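Local coordinates for leucine-rich repeat protein (Bacteroides thetaiotaomicron, PDB 4ECN), which is of unknown function but, as an extracellular leucine-rich repeat protein, probably binds other proteins, at residues F455-I465 against N503-L511; A675-Q686 against P698-M709. All blocks are in the same frame, centred on the assembly; numbering follows the deposited sequence.

Contact 1: residues F455-I465 against N503-L511; sequences FANSPFTYDNI and NMTQLPDFL
Two neighbouring turns of the leucine-rich repeat solenoid meet where the loop after strand 452-456 packs Tyr462 against Gln506 in the loop after strand 495-499. The Gln506 amide lies flat over one face of the Tyr462 ring, the planes 1° apart, with Gln506 CD 3.5 Å from Tyr462 CZ. Gln506 CG sits over the ring centre in a CH-pi contact, 3.5 Å from the Tyr462 centroid. With chi1 at 81°, Tyr462 CG stands between its backbone N and carbonyl carbon, and the ring is carried over Gln506. Ile465 CD1 touches both SE of selenomethionine Met504 (3.6 Å) and Pro508 CG (3.7 Å), while Ile465 CG2 reaches Phe510 CE2 at 3.8 Å. Phe510 CZ also touches Phe455 CE2, the two side chains sliding past each other in opposite directions. At the other end the amide of Asn503 donates from ND2 to Pro459 O, 2.8 Å away, the acceptor lying close to the amide plane. One water accepts from Tyr462 N and Thr505 N and donates to Asn503 O; another links Ile465 O to Phe510 N. Phe354 and Trp487 extend the aromatic cluster around Phe455 and Phe510. Such apolar packing between successive coils is typical of a leucine-rich repeat solenoid.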
# COMPACT_ATOMS: atom_id res chain seq x y z
N PHE A 455 5.90 -1.23 8.51
CA PHE A 455 5.53 -2.62 8.79
C PHE A 455 4.08 -2.77 8.59
O PHE A 455 3.33 -1.97 9.15
CB PHE A 455 5.88 -3.05 10.21
CG PHE A 455 7.28 -2.81 10.71
CD1 PHE A 455 8.26 -3.78 10.55
CD2 PHE A 455 7.58 -1.68 11.45
CE1 PHE A 455 9.54 -3.59 11.07
CE2 PHE A 455 8.85 -1.49 11.98
CZ PHE A 455 9.82 -2.45 11.77
N ALA A 456 3.64 -3.75 7.82
CA ALA A 456 2.20 -3.94 7.65
C ALA A 456 1.90 -5.32 7.14
O ALA A 456 2.73 -5.94 6.47
CB ALA A 456 1.62 -2.89 6.72
N ASN A 457 0.69 -5.81 7.49
CA ASN A 457 0.08 -7.07 7.09
C ASN A 457 1.01 -8.25 7.29
O ASN A 457 1.15 -9.10 6.40
CB ASN A 457 -0.34 -6.99 5.64
CG ASN A 457 -0.94 -5.67 5.26
OD1 ASN A 457 -2.02 -5.30 5.72
ND2 ASN A 457 -0.22 -4.93 4.43
N SER A 458 1.65 -8.29 8.49
CA SER A 458 2.61 -9.31 8.93
C SER A 458 2.05 -10.14 10.10
O SER A 458 1.28 -9.61 10.93
CB SER A 458 3.93 -8.67 9.34
OG SER A 458 4.66 -8.21 8.22
N PRO A 459 2.45 -11.43 10.21
CA PRO A 459 1.91 -12.25 11.31
C PRO A 459 2.78 -12.27 12.57
O PRO A 459 2.52 -13.10 13.43
CB PRO A 459 1.89 -13.64 10.68
CG PRO A 459 3.07 -13.66 9.76
CD PRO A 459 3.30 -12.23 9.31
N PHE A 460 3.80 -11.39 12.72
CA PHE A 460 4.66 -11.44 13.91
C PHE A 460 3.93 -11.01 15.19
O PHE A 460 2.91 -10.32 15.14
CB PHE A 460 5.94 -10.59 13.75
CG PHE A 460 5.82 -9.21 13.13
CD1 PHE A 460 4.92 -8.27 13.64
CD2 PHE A 460 6.65 -8.83 12.08
CE1 PHE A 460 4.81 -7.00 13.07
CE2 PHE A 460 6.55 -7.55 11.52
CZ PHE A 460 5.63 -6.65 12.02
N THR A 461 4.49 -11.43 16.33
CA THR A 461 4.03 -11.11 17.69
C THR A 461 4.85 -9.88 18.16
O THR A 461 5.91 -9.63 17.59
CB THR A 461 4.12 -12.35 18.60
OG1 THR A 461 5.45 -12.85 18.62
CG2 THR A 461 3.19 -13.47 18.16
N TYR A 462 4.38 -9.10 19.15
CA TYR A 462 5.01 -7.82 19.54
C TYR A 462 6.45 -7.97 20.09
O TYR A 462 7.23 -7.01 20.05
CB TYR A 462 4.14 -7.09 20.58
CG TYR A 462 4.29 -7.55 22.01
CD1 TYR A 462 3.51 -8.58 22.53
CD2 TYR A 462 5.19 -6.92 22.87
CE1 TYR A 462 3.63 -9.00 23.86
CE2 TYR A 462 5.32 -7.33 24.20
CZ TYR A 462 4.55 -8.37 24.69
OH TYR A 462 4.72 -8.75 26.00
N ASP A 463 6.79 -9.16 20.61
CA ASP A 463 8.08 -9.45 21.23
C ASP A 463 9.14 -9.89 20.19
O ASP A 463 10.30 -10.14 20.55
CB ASP A 463 7.89 -10.54 22.31
CG ASP A 463 7.18 -11.82 21.86
OD1 ASP A 463 6.00 -11.73 21.45
OD2 ASP A 463 7.78 -12.91 22.01
N ASN A 464 8.75 -9.95 18.92
CA ASN A 464 9.63 -10.36 17.84
C ASN A 464 9.94 -9.20 16.89
O ASN A 464 10.60 -9.41 15.87
CB ASN A 464 9.00 -11.50 17.08
CG ASN A 464 9.17 -12.81 17.79
OD1 ASN A 464 9.94 -12.91 18.75
ND2 ASN A 464 8.50 -13.83 17.32
N ILE A 465 9.52 -7.97 17.27
CA ILE A 465 9.76 -6.77 16.48
C ILE A 465 10.95 -6.02 17.09
O ILE A 465 10.77 -5.24 18.03
CB ILE A 465 8.51 -5.84 16.35
CG1 ILE A 465 7.21 -6.61 16.06
CG2 ILE A 465 8.76 -4.74 15.30
CD1 ILE A 465 5.96 -5.81 16.26
N ASN A 503 -1.54 -10.67 14.95
CA ASN A 503 -1.12 -11.44 16.12
C ASN A 503 -0.38 -10.59 17.15
O ASN A 503 0.16 -11.12 18.13
CB ASN A 503 -0.23 -12.60 15.65
CG ASN A 503 -0.91 -13.43 14.58
OD1 ASN A 503 -2.15 -13.53 14.54
ND2 ASN A 503 -0.14 -13.95 13.63
N MSE A 504 -0.42 -9.28 16.94
CA MSE A 504 0.22 -8.31 17.82
C MSE A 504 -0.76 -7.97 18.93
O MSE A 504 -1.83 -7.39 18.66
CB MSE A 504 0.63 -7.10 16.98
CG MSE A 504 1.92 -6.49 17.43
SE MSE A 504 2.42 -5.02 16.29
CE MSE A 504 0.82 -3.86 16.47
N THR A 505 -0.44 -8.39 20.18
CA THR A 505 -1.34 -8.25 21.33
C THR A 505 -1.16 -6.93 22.07
O THR A 505 -2.05 -6.56 22.85
CB THR A 505 -1.17 -9.41 22.31
OG1 THR A 505 0.19 -9.52 22.74
CG2 THR A 505 -1.68 -10.72 21.73
N GLN A 506 -0.06 -6.21 21.81
CA GLN A 506 0.22 -4.86 22.33
C GLN A 506 1.22 -4.16 21.40
O GLN A 506 1.79 -4.80 20.51
CB GLN A 506 0.73 -4.88 23.79
CG GLN A 506 2.07 -5.51 24.02
CD GLN A 506 2.14 -5.99 25.44
OE1 GLN A 506 1.42 -6.92 25.87
NE2 GLN A 506 3.00 -5.36 26.22
N LEU A 507 1.41 -2.85 21.58
CA LEU A 507 2.36 -2.14 20.74
C LEU A 507 3.76 -2.52 21.20
O LEU A 507 3.98 -2.66 22.41
CB LEU A 507 2.15 -0.61 20.77
CG LEU A 507 0.77 -0.07 20.42
CD1 LEU A 507 0.74 1.41 20.65
CD2 LEU A 507 0.38 -0.38 18.98
N PRO A 508 4.70 -2.74 20.24
CA PRO A 508 6.07 -3.11 20.62
C PRO A 508 6.79 -1.96 21.33
O PRO A 508 6.51 -0.78 21.05
CB PRO A 508 6.72 -3.44 19.27
CG PRO A 508 5.98 -2.70 18.32
CD PRO A 508 4.57 -2.64 18.78
N ASP A 509 7.74 -2.32 22.24
CA ASP A 509 8.49 -1.40 23.09
C ASP A 509 9.35 -0.38 22.33
O ASP A 509 9.58 0.70 22.88
CB ASP A 509 9.42 -2.17 24.03
CG ASP A 509 8.90 -2.25 25.46
OD1 ASP A 509 7.77 -2.77 25.65
OD2 ASP A 509 9.63 -1.80 26.38
N PHE A 510 9.80 -0.70 21.10
CA PHE A 510 10.70 0.17 20.34
C PHE A 510 10.07 1.57 20.11
O PHE A 510 10.82 2.55 20.10
CB PHE A 510 11.13 -0.48 19.02
CG PHE A 510 10.23 -0.30 17.84
CD1 PHE A 510 10.37 0.79 16.99
CD2 PHE A 510 9.27 -1.26 17.53
CE1 PHE A 510 9.52 0.97 15.90
CE2 PHE A 510 8.43 -1.08 16.42
CZ PHE A 510 8.56 0.03 15.62
N LEU A 511 8.72 1.66 19.98
CA LEU A 511 8.01 2.93 19.74
C LEU A 511 8.22 3.96 20.84
O LEU A 511 8.31 5.16 20.54
CB LEU A 511 6.50 2.69 19.63
CG LEU A 511 6.02 1.94 18.42
CD1 LEU A 511 4.56 1.56 18.57
CD2 LEU A 511 6.30 2.72 17.14
O HOH W 1 2.02 -10.23 20.22
O HOH W 2 10.13 -3.72 20.53

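Contact 2: residues A675-Q686 against P698-M709; sequences ASTVTLSYNEIQ and PISTIILSNNLM
The Tyr682 ring carries the amide of Asn706 on one face, the planes 9° apart and CG offset toward the ring's rim. Asn706 OD1 is 3.4 Å from Tyr682 CZ, and Asn706 CB makes a CH-pi contact over the same ring. In both residues CG is anti to the carbonyl carbon; the two side chains leave in the same direction, and the amide stacks on the ring. Tyr653 of the preceding turn stacks with Tyr682 too. The buried amide of Asn707 uses ND2 close to its own plane, donating to Leu680 O at 3.0 Å and also to Leu704 O of its own segment, while Ile685 N reaches Asn707 OD1 from a tilted position at 3.1 Å. Leu680 O is gripped from opposite faces of its carbonyl plane by Asn707 ND2 and Asn683 ND2. Asn683 repeats the arrangement one turn earlier, its OD1 bound by Ile656 N, and Asn738 continues it by taking Met709 N. Before these loops, strands 677-679 and 701-703 run parallel, their short axes 3° from each other, joined by bonds such as Ile703 N to Val678 O (2.9 Å). Thr677, Thr679, Thr701 and Ile703 point to one face of the sheet, where one water joins the hydroxyls of Thr677, Ser700 and Thr701. On the other, Val678 CB meets Ile702 CD1 at 3.9 Å; farther along, Leu704 CD2 packs against both Leu680 CB (3.7 Å) and Ile685 CD1 (3.9 Å). Leu692 of helix 690-694 packs on this side, touching Leu680, Ile699 and Ile702. The paired sequences LSYNEI and LSNNLM, with inward leucines and a buried asparagine bonding the loop backbone of adjacent turns, form the asparagine ladder and parallel sheet of the leucine-rich repeat fold.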
# COMPACT_ATOMS: atom_id res chain seq x y z
N ALA A 675 -18.05 26.51 8.88
CA ALA A 675 -17.94 25.51 7.82
C ALA A 675 -18.96 25.74 6.72
O ALA A 675 -20.11 26.09 7.00
CB ALA A 675 -18.12 24.11 8.39
N SER A 676 -18.52 25.53 5.45
CA SER A 676 -19.34 25.73 4.26
C SER A 676 -20.43 24.67 4.15
O SER A 676 -21.53 25.02 3.76
CB SER A 676 -18.47 25.70 3.01
OG SER A 676 -17.40 26.64 3.11
N THR A 677 -20.14 23.40 4.51
CA THR A 677 -21.10 22.31 4.45
C THR A 677 -21.31 21.70 5.85
O THR A 677 -20.35 21.43 6.58
CB THR A 677 -20.67 21.24 3.42
OG1 THR A 677 -20.55 21.83 2.12
CG2 THR A 677 -21.66 20.08 3.34
N VAL A 678 -22.59 21.51 6.22
CA VAL A 678 -23.00 20.93 7.50
C VAL A 678 -23.89 19.76 7.18
O VAL A 678 -24.92 19.96 6.53
CB VAL A 678 -23.65 21.96 8.45
CG1 VAL A 678 -24.18 21.28 9.71
CG2 VAL A 678 -22.67 23.07 8.81
N THR A 679 -23.46 18.53 7.55
CA THR A 679 -24.23 17.32 7.27
C THR A 679 -24.89 16.86 8.54
O THR A 679 -24.21 16.53 9.50
CB THR A 679 -23.38 16.22 6.65
OG1 THR A 679 -22.52 16.76 5.63
CG2 THR A 679 -24.22 15.05 6.14
N LEU A 680 -26.22 16.87 8.53
CA LEU A 680 -27.03 16.48 9.67
C LEU A 680 -28.10 15.49 9.25
O LEU A 680 -29.11 15.35 9.93
CB LEU A 680 -27.65 17.72 10.31
CG LEU A 680 -26.72 18.66 11.09
CD1 LEU A 680 -27.35 20.02 11.29
CD2 LEU A 680 -26.27 18.04 12.39
N SER A 681 -27.86 14.77 8.14
CA SER A 681 -28.79 13.76 7.62
C SER A 681 -28.74 12.51 8.51
O SER A 681 -27.71 12.28 9.16
CB SER A 681 -28.48 13.42 6.17
OG SER A 681 -27.14 12.98 6.04
N TYR A 682 -29.87 11.77 8.60
CA TYR A 682 -30.05 10.57 9.45
C TYR A 682 -29.79 10.94 10.89
O TYR A 682 -28.73 10.66 11.44
CB TYR A 682 -29.20 9.37 9.03
CG TYR A 682 -29.51 8.89 7.63
CD1 TYR A 682 -28.86 9.44 6.53
CD2 TYR A 682 -30.43 7.86 7.41
CE1 TYR A 682 -29.13 9.00 5.24
CE2 TYR A 682 -30.69 7.40 6.12
CZ TYR A 682 -30.02 7.95 5.04
OH TYR A 682 -30.26 7.51 3.76
N ASN A 683 -30.77 11.65 11.46
CA ASN A 683 -30.77 12.08 12.86
C ASN A 683 -32.20 12.04 13.35
O ASN A 683 -32.98 11.27 12.82
CB ASN A 683 -30.09 13.45 13.03
CG ASN A 683 -28.60 13.32 13.20
OD1 ASN A 683 -28.15 12.74 14.17
ND2 ASN A 683 -27.79 13.84 12.30
N GLU A 684 -32.53 12.79 14.38
CA GLU A 684 -33.88 12.78 14.94
C GLU A 684 -34.35 14.21 15.16
O GLU A 684 -35.10 14.49 16.09
CB GLU A 684 -33.92 11.96 16.23
CG GLU A 684 -33.56 10.49 16.05
CD GLU A 684 -33.54 9.68 17.32
OE1 GLU A 684 -34.53 9.74 18.09
OE2 GLU A 684 -32.55 8.95 17.53
N ILE A 685 -33.90 15.11 14.26
CA ILE A 685 -34.17 16.54 14.26
C ILE A 685 -35.63 16.76 13.93
O ILE A 685 -36.11 16.37 12.86
CB ILE A 685 -33.22 17.25 13.27
CG1 ILE A 685 -31.75 17.14 13.76
CG2 ILE A 685 -33.65 18.71 13.06
CD1 ILE A 685 -30.73 17.35 12.71
N GLN A 686 -36.33 17.40 14.87
CA GLN A 686 -37.74 17.74 14.74
C GLN A 686 -37.92 19.23 14.53
O GLN A 686 -38.89 19.63 13.90
CB GLN A 686 -38.51 17.27 15.96
CG GLN A 686 -39.39 16.09 15.67
CD GLN A 686 -39.92 15.44 16.92
OE1 GLN A 686 -39.22 14.68 17.59
NE2 GLN A 686 -41.19 15.65 17.19
N PRO A 698 -21.22 30.46 8.35
CA PRO A 698 -21.16 30.67 6.89
C PRO A 698 -21.47 29.39 6.11
O PRO A 698 -20.64 28.92 5.31
CB PRO A 698 -19.72 31.12 6.65
CG PRO A 698 -18.95 30.59 7.80
CD PRO A 698 -19.87 30.32 8.94
N ILE A 699 -22.68 28.84 6.32
CA ILE A 699 -23.13 27.61 5.67
C ILE A 699 -23.68 27.93 4.27
O ILE A 699 -24.55 28.80 4.14
CB ILE A 699 -24.19 26.89 6.54
CG1 ILE A 699 -23.73 26.79 8.02
CG2 ILE A 699 -24.52 25.50 5.97
CD1 ILE A 699 -24.78 26.22 9.00
N SER A 700 -23.19 27.20 3.25
CA SER A 700 -23.63 27.31 1.85
C SER A 700 -24.41 26.07 1.41
O SER A 700 -25.18 26.15 0.45
CB SER A 700 -22.45 27.53 0.92
OG SER A 700 -21.57 26.43 0.94
N THR A 701 -24.20 24.92 2.08
CA THR A 701 -24.91 23.66 1.85
C THR A 701 -25.33 23.10 3.20
O THR A 701 -24.47 22.94 4.08
CB THR A 701 -24.05 22.66 1.04
OG1 THR A 701 -23.53 23.29 -0.13
CG2 THR A 701 -24.82 21.43 0.63
N ILE A 702 -26.65 22.84 3.40
CA ILE A 702 -27.17 22.27 4.65
C ILE A 702 -27.83 20.96 4.28
O ILE A 702 -28.74 20.95 3.47
CB ILE A 702 -28.10 23.23 5.47
CG1 ILE A 702 -28.39 22.70 6.88
CG2 ILE A 702 -29.41 23.62 4.75
CD1 ILE A 702 -27.35 22.87 7.81
N ILE A 703 -27.32 19.83 4.83
CA ILE A 703 -27.89 18.52 4.47
C ILE A 703 -28.68 18.03 5.70
O ILE A 703 -28.09 17.66 6.71
CB ILE A 703 -26.82 17.50 3.95
CG1 ILE A 703 -25.87 18.15 2.92
CG2 ILE A 703 -27.50 16.27 3.35
CD1 ILE A 703 -24.74 17.31 2.48
N LEU A 704 -30.02 18.13 5.61
CA LEU A 704 -30.95 17.75 6.68
C LEU A 704 -31.91 16.63 6.26
O LEU A 704 -33.00 16.53 6.83
CB LEU A 704 -31.77 18.96 7.13
CG LEU A 704 -31.03 19.99 7.98
CD1 LEU A 704 -31.75 21.34 7.94
CD2 LEU A 704 -30.79 19.49 9.40
N SER A 705 -31.49 15.76 5.30
CA SER A 705 -32.33 14.68 4.82
C SER A 705 -32.42 13.60 5.88
O SER A 705 -31.55 13.50 6.72
CB SER A 705 -31.82 14.11 3.49
OG SER A 705 -30.64 13.33 3.58
N ASN A 706 -33.51 12.81 5.87
CA ASN A 706 -33.77 11.69 6.78
C ASN A 706 -33.79 12.18 8.22
O ASN A 706 -32.92 11.86 9.02
CB ASN A 706 -32.79 10.55 6.59
CG ASN A 706 -32.86 9.97 5.21
OD1 ASN A 706 -32.18 10.44 4.27
ND2 ASN A 706 -33.65 8.91 5.06
N ASN A 707 -34.81 13.01 8.51
CA ASN A 707 -35.07 13.59 9.82
C ASN A 707 -36.58 13.59 10.05
O ASN A 707 -37.32 13.02 9.23
CB ASN A 707 -34.44 14.95 9.98
CG ASN A 707 -32.99 14.82 10.37
OD1 ASN A 707 -32.67 14.39 11.48
ND2 ASN A 707 -32.08 15.16 9.47
N LEU A 708 -37.02 14.15 11.20
CA LEU A 708 -38.41 14.06 11.66
C LEU A 708 -39.18 15.39 11.67
O LEU A 708 -40.14 15.52 12.42
CB LEU A 708 -38.37 13.50 13.09
CG LEU A 708 -37.74 12.11 13.25
CD1 LEU A 708 -37.47 11.82 14.70
CD2 LEU A 708 -38.60 11.02 12.63
N MSE A 709 -38.81 16.35 10.81
CA MSE A 709 -39.46 17.66 10.74
C MSE A 709 -40.81 17.57 10.04
O MSE A 709 -40.91 16.93 9.01
CB MSE A 709 -38.55 18.66 10.01
CG MSE A 709 -37.34 19.07 10.84
SE MSE A 709 -36.13 20.18 9.83
CE MSE A 709 -34.89 18.82 9.30
O HOH W 3 -19.01 29.20 2.90
O HOH W 4 -20.92 23.83 0.39

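Overall arrangement
From the N terminus the chain passes through two mixed-sheet domains before entering the repeats. Contact 1 comes first, bringing residues 503-511 back against 455-465 across an intervening stretch that holds helix 475-480 and strand 495-499. Contact 2 follows after it has closed, with 698-709 returning beside 675-686 across helix 690-694 as a beta-alpha-beta crossover. The two are in series and neither nest nor cross; the centres of contacts 1 and 2 are about 42 Å apart. Contact 1 joins the end of strand 452-456 and the loop after it to the loop after strand 495-499, and contact 2 pairs neighbouring strands of the later sheet, so each ties successive coils of the solenoid locally.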